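Local coordinates for protein ATP-dependent zinc metalloprotease FtsH (Thermotoga maritima, PDB 4M8A) that probably acts as a processive, ATP-dependent zinc metalloprotease on cytoplasmic and membrane proteins, contributing to membrane-protein quality control, the piece here being its periplasmic domain, at residues S5-E17 with V36-W50. Residues are numbered along the deposited sequence; the frame is centred on the assembly and turned at random. Where two conformers were deposited one is given.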
ATOM      1  N   SER B   5      -4.350  -2.221 -28.439  1.00 30.13           N
ATOM      2  CA  SER B   5      -5.806  -2.103 -28.382  1.00 28.65           C
ATOM      3  C   SER B   5      -6.239  -0.907 -27.530  1.00 22.15           C
ATOM      4  O   SER B   5      -5.702  -0.657 -26.451  1.00 21.61           O
ATOM      5  CB  SER B   5      -6.421  -3.391 -27.838  1.00 31.62           C
ATOM      6  OG  SER B   5      -6.171  -4.474 -28.717  1.00 42.86           O
ATOM      7  N   LYS B   6      -7.216  -0.154 -28.015  1.00 27.08           N
ATOM      8  CA  LYS B   6      -7.728   0.973 -27.247  1.00 25.65           C
ATOM      9  C   LYS B   6      -8.365   0.453 -25.963  1.00 24.20           C
ATOM     10  O   LYS B   6      -9.096  -0.536 -25.981  1.00 27.38           O
ATOM     11  CB  LYS B   6      -8.747   1.749 -28.088  1.00 33.91           C
ATOM     12  CG  LYS B   6      -9.442   2.906 -27.374  1.00 41.86           C
ATOM     13  CD  LYS B   6      -8.460   4.010 -26.987  1.00 48.90           C
ATOM     14  CE  LYS B   6      -9.190   5.293 -26.566  1.00 51.76           C
ATOM     15  NZ  LYS B   6      -9.918   5.164 -25.266  1.00 50.29           N
ATOM     16  N   LEU B   7      -8.061   1.109 -24.848  1.00 18.71           N
ATOM     17  CA  LEU B   7      -8.569   0.718 -23.543  1.00 19.15           C
ATOM     18  C   LEU B   7      -9.018   1.982 -22.808  1.00 16.73           C
ATOM     19  O   LEU B   7      -8.284   2.968 -22.754  1.00 17.70           O
ATOM     20  CB  LEU B   7      -7.451   0.011 -22.771  1.00 20.56           C
ATOM     21  CG  LEU B   7      -7.710  -0.479 -21.353  1.00 22.56           C
ATOM     22  CD1 LEU B   7      -8.707  -1.616 -21.380  1.00 26.21           C
ATOM     23  CD2 LEU B   7      -6.401  -0.936 -20.726  1.00 20.56           C
ATOM     24  N   SER B   8     -10.221   1.975 -22.253  1.00 16.14           N
ATOM     25  CA  SER B   8     -10.699   3.154 -21.533  1.00 15.38           C
ATOM     26  C   SER B   8      -9.929   3.308 -20.221  1.00 17.13           C
ATOM     27  O   SER B   8      -9.378   2.335 -19.687  1.00 16.66           O
ATOM     28  CB  SER B   8     -12.213   3.061 -21.252  1.00 15.43           C
ATOM     29  OG  SER B   8     -12.482   2.119 -20.221  1.00 17.63           O
ATOM     30  N   TYR B   9      -9.906   4.525 -19.691  1.00 15.16           N
ATOM     31  CA  TYR B   9      -9.299   4.753 -18.390  1.00 16.01           C
ATOM     32  C   TYR B   9      -9.976   3.901 -17.310  1.00 13.28           C
ATOM     33  O   TYR B   9      -9.304   3.294 -16.474  1.00 15.61           O
ATOM     34  CB  TYR B   9      -9.276   6.250 -18.023  1.00 15.16           C
ATOM     35  CG  TYR B   9      -8.511   6.489 -16.744  1.00 14.41           C
ATOM     36  CD1 TYR B   9      -7.123   6.389 -16.712  1.00 16.76           C
ATOM     37  CD2 TYR B   9      -9.172   6.765 -15.563  1.00 17.33           C
ATOM     38  CE1 TYR B   9      -6.425   6.579 -15.543  1.00 18.72           C
ATOM     39  CE2 TYR B   9      -8.467   6.957 -14.375  1.00 18.09           C
ATOM     40  CZ  TYR B   9      -7.096   6.859 -14.378  1.00 19.95           C
ATOM     41  OH  TYR B   9      -6.373   7.023 -13.215  1.00 22.91           O
ATOM     42  N   THR B  10     -11.304   3.825 -17.336  1.00 15.84           N
ATOM     43  CA  THR B  10     -12.011   3.016 -16.346  1.00 17.77           C
ATOM     44  C   THR B  10     -11.589   1.550 -16.405  1.00 19.02           C
ATOM     45  O   THR B  10     -11.335   0.926 -15.371  1.00 19.70           O
ATOM     46  CB  THR B  10     -13.522   3.132 -16.540  1.00 16.45           C
ATOM     47  OG1 THR B  10     -13.878   4.509 -16.447  1.00 17.64           O
ATOM     48  CG2 THR B  10     -14.275   2.368 -15.461  1.00 20.32           C
ATOM     49  N   SER B  11     -11.497   1.010 -17.616  1.00 16.73           N
ATOM     50  CA  SER B  11     -11.110  -0.385 -17.787  1.00 19.36           C
ATOM     51  C   SER B  11      -9.659  -0.610 -17.358  1.00 17.99           C
ATOM     52  O   SER B  11      -9.331  -1.665 -16.816  1.00 20.88           O
ATOM     53  CB  SER B  11     -11.335  -0.853 -19.226  1.00 21.76           C
ATOM     54  OG  SER B  11     -12.722  -1.001 -19.519  1.00 25.46           O
ATOM     55  N   PHE B  12      -8.810   0.389 -17.577  1.00 16.71           N
ATOM     56  CA  PHE B  12      -7.421   0.343 -17.126  1.00 16.20           C
ATOM     57  C   PHE B  12      -7.359   0.240 -15.608  1.00 17.33           C
ATOM     58  O   PHE B  12      -6.662  -0.617 -15.066  1.00 17.62           O
ATOM     59  CB  PHE B  12      -6.675   1.595 -17.598  1.00 14.00           C
ATOM     60  CG  PHE B  12      -5.372   1.842 -16.881  1.00 13.92           C
ATOM     61  CD1 PHE B  12      -4.318   0.945 -16.979  1.00 14.36           C
ATOM     62  CD2 PHE B  12      -5.200   2.992 -16.119  1.00 16.54           C
ATOM     63  CE1 PHE B  12      -3.118   1.179 -16.313  1.00 14.97           C
ATOM     64  CE2 PHE B  12      -4.007   3.239 -15.460  1.00 17.25           C
ATOM     65  CZ  PHE B  12      -2.958   2.334 -15.557  1.00 15.35           C
ATOM     66  N   VAL B  13      -8.087   1.117 -14.920  1.00 15.90           N
ATOM     67  CA  VAL B  13      -8.138   1.066 -13.462  1.00 17.71           C
ATOM     68  C   VAL B  13      -8.655  -0.293 -12.991  1.00 18.63           C
ATOM     69  O   VAL B  13      -8.105  -0.870 -12.045  1.00 21.71           O
ATOM     70  CB  VAL B  13      -8.963   2.237 -12.877  1.00 18.10           C
ATOM     71  CG1 VAL B  13      -9.149   2.073 -11.396  1.00 18.75           C
ATOM     72  CG2 VAL B  13      -8.279   3.565 -13.193  1.00 21.20           C
ATOM     73  N   GLN B  14      -9.684  -0.801 -13.684  0.54 18.65           N
ATOM     74  CA  GLN B  14     -10.267  -2.138 -13.459  0.54 18.97           C
ATOM     75  C   GLN B  14      -9.218  -3.255 -13.513  0.54 18.06           C
ATOM     76  O   GLN B  14      -9.254  -4.214 -12.732  0.54 19.64           O
ATOM     77  CB  GLN B  14     -11.367  -2.435 -14.502  0.54 21.03           C
ATOM     78  CG  GLN B  14     -12.789  -2.012 -14.114  0.54 20.57           C
ATOM     79  CD  GLN B  14     -13.813  -2.068 -15.261  0.54 21.41           C
ATOM     80  OE1 GLN B  14     -13.513  -2.484 -16.382  0.54 23.20           O
ATOM     81  NE2 GLN B  14     -15.034  -1.635 -14.966  0.54 21.61           N
ATOM     82  N   MET B  15      -8.290  -3.123 -14.452  1.00 19.13           N
ATOM     83  CA  MET B  15      -7.205  -4.088 -14.639  1.00 19.48           C
ATOM     84  C   MET B  15      -6.144  -3.991 -13.555  1.00 20.90           C
ATOM     85  O   MET B  15      -5.626  -5.005 -13.078  1.00 22.08           O
ATOM     86  CB  MET B  15      -6.566  -3.910 -16.013  1.00 19.15           C
ATOM     87  CG  MET B  15      -7.446  -4.417 -17.110  1.00 25.92           C
ATOM     88  SD  MET B  15      -6.755  -4.056 -18.718  1.00 31.17           S
ATOM     89  CE  MET B  15      -5.131  -4.763 -18.552  1.00 31.21           C
ATOM     90  N   VAL B  16      -5.823  -2.766 -13.168  1.00 19.20           N
ATOM     91  CA  VAL B  16      -4.883  -2.550 -12.083  1.00 21.17           C
ATOM     92  C   VAL B  16      -5.417  -3.148 -10.774  1.00 21.55           C
ATOM     93  O   VAL B  16      -4.679  -3.824 -10.041  1.00 23.51           O
ATOM     94  CB  VAL B  16      -4.562  -1.050 -11.929  1.00 22.38           C
ATOM     95  CG1 VAL B  16      -3.719  -0.801 -10.684  1.00 22.84           C
ATOM     96  CG2 VAL B  16      -3.844  -0.543 -13.175  1.00 21.26           C
ATOM     97  N   GLU B  17      -6.705  -2.936 -10.509  1.00 24.35           N
ATOM     98  CA  GLU B  17      -7.318  -3.328  -9.239  1.00 23.58           C
ATOM     99  C   GLU B  17      -7.633  -4.810  -9.136  1.00 29.95           C
ATOM    100  O   GLU B  17      -7.870  -5.312  -8.033  1.00 31.26           O
ATOM    101  CB  GLU B  17      -8.605  -2.534  -8.995  1.00 24.40           C
ATOM    102  CG  GLU B  17      -8.401  -1.048  -8.870  1.00 25.34           C
ATOM    103  CD  GLU B  17      -9.694  -0.295  -8.597  1.00 28.65           C
ATOM    104  OE1 GLU B  17     -10.793  -0.838  -8.868  1.00 30.95           O
ATOM    105  OE2 GLU B  17      -9.613   0.850  -8.108  1.00 32.22           O
ATOM    106  N   VAL B  36      -0.058   0.171 -21.795  1.00 10.26           N
ATOM    107  CA  VAL B  36      -0.268  -0.767 -20.703  1.00 11.27           C
ATOM    108  C   VAL B  36       0.001  -2.194 -21.188  1.00  9.36           C
ATOM    109  O   VAL B  36      -0.643  -2.683 -22.105  1.00 13.19           O
ATOM    110  CB  VAL B  36      -1.703  -0.655 -20.163  1.00 12.47           C
ATOM    111  CG1 VAL B  36      -1.936  -1.633 -19.021  1.00 13.41           C
ATOM    112  CG2 VAL B  36      -1.998   0.786 -19.736  1.00 13.09           C
ATOM    113  N   TYR B  37       0.973  -2.841 -20.573  1.00 10.82           N
ATOM    114  CA  TYR B  37       1.379  -4.186 -20.947  1.00 11.32           C
ATOM    115  C   TYR B  37       0.875  -5.186 -19.922  1.00 10.51           C
ATOM    116  O   TYR B  37       0.920  -4.931 -18.725  1.00 13.00           O
ATOM    117  CB  TYR B  37       2.906  -4.268 -21.038  1.00 11.25           C
ATOM    118  CG  TYR B  37       3.504  -3.375 -22.093  1.00 10.44           C
ATOM    119  CD1 TYR B  37       3.741  -2.017 -21.845  1.00 10.90           C
ATOM    120  CD2 TYR B  37       3.838  -3.882 -23.344  1.00 10.24           C
ATOM    121  CE1 TYR B  37       4.295  -1.200 -22.823  1.00 12.80           C
ATOM    122  CE2 TYR B  37       4.390  -3.075 -24.322  1.00 13.86           C
ATOM    123  CZ  TYR B  37       4.610  -1.734 -24.063  1.00 12.99           C
ATOM    124  OH  TYR B  37       5.149  -0.926 -25.052  1.00 17.56           O
ATOM    125  N   THR B  38       0.422  -6.334 -20.398  1.00 14.86           N
ATOM    126  CA  THR B  38      -0.085  -7.375 -19.530  1.00 16.21           C
ATOM    127  C   THR B  38       0.851  -8.571 -19.479  1.00 17.33           C
ATOM    128  O   THR B  38       1.657  -8.800 -20.392  1.00 19.74           O
ATOM    129  CB  THR B  38      -1.462  -7.866 -19.969  1.00 22.24           C
ATOM    130  OG1 THR B  38      -1.363  -8.433 -21.280  1.00 20.73           O
ATOM    131  CG2 THR B  38      -2.458  -6.731 -19.979  1.00 23.69           C
ATOM    132  N   LYS B  39       0.723  -9.347 -18.408  1.00 19.13           N
ATOM    133  CA  LYS B  39       1.553 -10.527 -18.218  1.00 22.61           C
ATOM    134  C   LYS B  39       1.294 -11.583 -19.276  1.00 23.31           C
ATOM    135  O   LYS B  39       2.160 -12.426 -19.525  1.00 27.23           O
ATOM    136  CB  LYS B  39       1.336 -11.108 -16.823  1.00 23.34           C
ATOM    137  CG  LYS B  39       1.761 -10.154 -15.720  1.00 25.63           C
ATOM    138  CD  LYS B  39       1.668 -10.779 -14.337  1.00 27.50           C
ATOM    139  CE  LYS B  39       2.055  -9.757 -13.270  1.00 30.55           C
ATOM    140  NZ  LYS B  39       1.842 -10.277 -11.885  1.00 35.70           N
ATOM    141  N   ASP B  40       0.110 -11.548 -19.891  1.00 20.11           N
ATOM    142  CA  ASP B  40      -0.214 -12.492 -20.960  1.00 21.33           C
ATOM    143  C   ASP B  40       0.204 -12.023 -22.359  1.00 18.86           C
ATOM    144  O   ASP B  40      -0.150 -12.653 -23.361  1.00 23.31           O
ATOM    145  CB  ASP B  40      -1.691 -12.914 -20.926  1.00 25.92           C
ATOM    146  CG  ASP B  40      -2.665 -11.775 -21.204  1.00 35.00           C
ATOM    147  OD1 ASP B  40      -2.252 -10.642 -21.529  1.00 32.90           O
ATOM    148  OD2 ASP B  40      -3.885 -12.034 -21.110  1.00 40.07           O
ATOM    149  N   GLY B  41       0.953 -10.927 -22.421  1.00 16.42           N
ATOM    150  CA  GLY B  41       1.579 -10.498 -23.658  1.00 14.68           C
ATOM    151  C   GLY B  41       0.696  -9.688 -24.580  1.00 15.78           C
ATOM    152  O   GLY B  41       0.776  -9.827 -25.791  1.00 16.62           O
ATOM    153  N   ARG B  42      -0.171  -8.869 -24.002  1.00 15.77           N
ATOM    154  CA  ARG B  42      -0.931  -7.889 -24.764  1.00 14.61           C
ATOM    155  C   ARG B  42      -0.496  -6.480 -24.386  1.00 13.80           C
ATOM    156  O   ARG B  42       0.116  -6.245 -23.335  1.00 14.08           O
ATOM    157  CB  ARG B  42      -2.437  -8.050 -24.542  1.00 17.98           C
ATOM    158  CG  ARG B  42      -3.025  -9.320 -25.155  1.00 27.93           C
ATOM    159  CD  ARG B  42      -4.547  -9.252 -25.241  1.00 39.63           C
ATOM    160  NE  ARG B  42      -5.012  -8.216 -26.169  1.00 46.01           N
ATOM    161  CZ  ARG B  42      -6.287  -7.866 -26.330  1.00 48.67           C
ATOM    162  NH1 ARG B  42      -7.238  -8.460 -25.619  1.00 47.56           N
ATOM    163  NH2 ARG B  42      -6.615  -6.914 -27.196  1.00 47.85           N
ATOM    164  N   VAL B  43      -0.797  -5.540 -25.266  1.00 13.72           N
ATOM    165  CA  VAL B  43      -0.515  -4.136 -25.016  1.00 12.68           C
ATOM    166  C   VAL B  43      -1.745  -3.315 -25.390  1.00 13.24           C
ATOM    167  O   VAL B  43      -2.436  -3.603 -26.374  1.00 15.81           O
ATOM    168  CB  VAL B  43       0.760  -3.645 -25.741  1.00 13.40           C
ATOM    169  CG1 VAL B  43       0.604  -3.742 -27.261  1.00 17.24           C
ATOM    170  CG2 VAL B  43       1.080  -2.210 -25.343  1.00 14.43           C
ATOM    171  N   TYR B  44      -2.022  -2.310 -24.569  1.00 13.02           N
ATOM    172  CA  TYR B  44      -3.180  -1.456 -24.714  1.00 13.62           C
ATOM    173  C   TYR B  44      -2.738  -0.011 -24.696  1.00 13.03           C
ATOM    174  O   TYR B  44      -1.714   0.331 -24.094  1.00 14.24           O
ATOM    175  CB  TYR B  44      -4.150  -1.688 -23.556  1.00 17.14           C
ATOM    176  CG  TYR B  44      -4.680  -3.094 -23.482  1.00 17.09           C
ATOM    177  CD1 TYR B  44      -5.805  -3.465 -24.208  1.00 21.48           C
ATOM    178  CD2 TYR B  44      -4.037  -4.065 -22.716  1.00 18.50           C
ATOM    179  CE1 TYR B  44      -6.293  -4.753 -24.150  1.00 22.88           C
ATOM    180  CE2 TYR B  44      -4.511  -5.363 -22.660  1.00 18.87           C
ATOM    181  CZ  TYR B  44      -5.641  -5.704 -23.377  1.00 23.57           C
ATOM    182  OH  TYR B  44      -6.138  -7.000 -23.327  1.00 28.07           O
ATOM    183  N   GLU B  45      -3.527   0.842 -25.335  1.00 12.97           N
ATOM    184  CA  GLU B  45      -3.289   2.270 -25.341  1.00 14.80           C
ATOM    185  C   GLU B  45      -4.429   2.979 -24.613  1.00 14.14           C
ATOM    186  O   GLU B  45      -5.604   2.805 -24.954  1.00 16.40           O
ATOM    187  CB  GLU B  45      -3.162   2.756 -26.794  1.00 22.70           C
ATOM    188  CG  GLU B  45      -3.209   4.246 -26.985  1.00 34.66           C
ATOM    189  CD  GLU B  45      -2.990   4.653 -28.435  1.00 42.03           C
ATOM    190  OE1 GLU B  45      -2.267   3.934 -29.165  1.00 43.58           O
ATOM    191  OE2 GLU B  45      -3.549   5.692 -28.841  1.00 44.60           O
ATOM    192  N   VAL B  46      -4.072   3.769 -23.607  1.00 12.83           N
ATOM    193  CA  VAL B  46      -5.049   4.498 -22.818  1.00 12.67           C
ATOM    194  C   VAL B  46      -4.776   5.995 -22.972  1.00 12.95           C
ATOM    195  O   VAL B  46      -3.720   6.498 -22.561  1.00 14.90           O
ATOM    196  CB  VAL B  46      -4.963   4.135 -21.314  1.00 13.04           C
ATOM    197  CG1 VAL B  46      -6.061   4.869 -20.530  1.00 15.22           C
ATOM    198  CG2 VAL B  46      -5.062   2.633 -21.109  1.00 14.67           C
ATOM    199  N   ASP B  47      -5.730   6.713 -23.554  1.00 12.46           N
ATOM    200  CA  ASP B  47      -5.589   8.156 -23.728  1.00 12.83           C
ATOM    201  C   ASP B  47      -6.040   8.822 -22.438  1.00 13.38           C
ATOM    202  O   ASP B  47      -7.238   8.905 -22.165  1.00 14.69           O
ATOM    203  CB  ASP B  47      -6.433   8.623 -24.918  1.00 13.43           C
ATOM    204  CG  ASP B  47      -6.186  10.083 -25.290  1.00 14.92           C
ATOM    205  OD1 ASP B  47      -5.748  10.883 -24.426  1.00 16.35           O
ATOM    206  OD2 ASP B  47      -6.440  10.436 -26.459  1.00 16.76           O
ATOM    207  N   ALA B  48      -5.084   9.267 -21.626  1.00 11.95           N
ATOM    208  CA  ALA B  48      -5.399   9.756 -20.279  1.00 12.49           C
ATOM    209  C   ALA B  48      -4.384  10.794 -19.815  1.00 12.02           C
ATOM    210  O   ALA B  48      -3.560  10.504 -18.946  1.00 14.51           O
ATOM    211  CB  ALA B  48      -5.448   8.593 -19.279  1.00 14.54           C
ATOM    212  N   PRO B  49      -4.450  12.015 -20.379  1.00 13.86           N
ATOM    213  CA  PRO B  49      -3.464  13.047 -20.024  1.00 14.19           C
ATOM    214  C   PRO B  49      -3.475  13.424 -18.538  1.00 16.17           C
ATOM    215  O   PRO B  49      -2.465  13.924 -18.043  1.00 16.14           O
ATOM    216  CB  PRO B  49      -3.883  14.251 -20.875  1.00 16.69           C
ATOM    217  CG  PRO B  49      -4.663  13.669 -22.018  1.00 17.38           C
ATOM    218  CD  PRO B  49      -5.329  12.437 -21.484  1.00 13.71           C
ATOM    219  N   TRP B  50      -4.586  13.176 -17.846  1.00 14.10           N
ATOM    220  CA  TRP B  50      -4.706  13.490 -16.421  1.00 15.17           C
ATOM    221  C   TRP B  50      -3.866  12.569 -15.544  1.00 15.90           C
ATOM    222  O   TRP B  50      -3.552  12.908 -14.414  1.00 18.10           O
ATOM    223  CB  TRP B  50      -6.164  13.402 -15.970  1.00 15.71           C
ATOM    224  CG  TRP B  50      -6.829  12.110 -16.353  1.00 14.67           C
ATOM    225  CD1 TRP B  50      -6.872  10.959 -15.623  1.00 14.77           C
ATOM    226  CD2 TRP B  50      -7.559  11.849 -17.558  1.00 16.05           C
ATOM    227  NE1 TRP B  50      -7.579   9.992 -16.300  1.00 16.04           N
ATOM    228  CE2 TRP B  50      -8.011  10.513 -17.494  1.00 16.20           C
ATOM    229  CE3 TRP B  50      -7.856  12.608 -18.696  1.00 14.99           C
ATOM    230  CZ2 TRP B  50      -8.758   9.921 -18.519  1.00 16.62           C
ATOM    231  CZ3 TRP B  50      -8.606  12.021 -19.716  1.00 15.15           C
ATOM    232  CH2 TRP B  50      -9.048  10.693 -19.617  1.00 15.48           C
TER
HETATM  233  O   HOH W   1      -8.946   6.835 -21.629  1.00 27.99           O
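Tyr9 and Trp50 meet in a T-shaped (edge-to-face) pair: the indole edge points at the phenol face, the Tyr9 ring and the five-membered ring of Trp50 lying at 81° with centroids 4.6 Å apart. Trp50 NE1 stands over the ring centre, 3.4 Å above the Tyr9 plane, so its N-H side is turned into the pi cloud, while Val13 CG2 covers the opposite face toward the rim. With CG anti to the backbone N (chi1 -174°), the Tyr9 ring also brings its edge to Val46 CG1, and Tyr9 CD1 lies 3.8 Å from Ala48 CB. An alanine in place of Tyr9 would probably leave the indole N-H of Trp50 without its aromatic face and open a gap beside Ala48 and Val46.

One helical turn on, Phe12 crosses Val36 at a slant, with Phe12 CD1 3.6 Å from Val36 CG2. Thus helix 9-17 packs on one side of the mixed four-stranded sheet of this alpha+beta periplasmic domain, where strands 43-47 and 33-38 run antiparallel; Val26 and Leu34 also touch Phe12. Met15 makes a Met-aromatic contact, its SD standing well off the Tyr44 ring face, 5.0 Å from the centroid and 20° from the normal. A bend at chi3 carries the methyl toward strand 36-38, putting Met15 CE 3.6 Å from Thr38 CG2.

Ahead of the helix, residues 5-7 run beside outer strand 43-47. Glu45 N donates to Ser5 O (2.9 Å) and Leu7 N donates to Glu45 O, a single parallel-type bridge of Lys6 with Glu45; Ser5 N donates to Val43 O. Leu7 CD2 touches both Tyr44 CB and Val46 CG2. At the margin, Tyr44 CZ lies over one face of the Arg42 guanidinium, whose NH2 reaches Ser5 OG edge-on in a weak hydrogen bond.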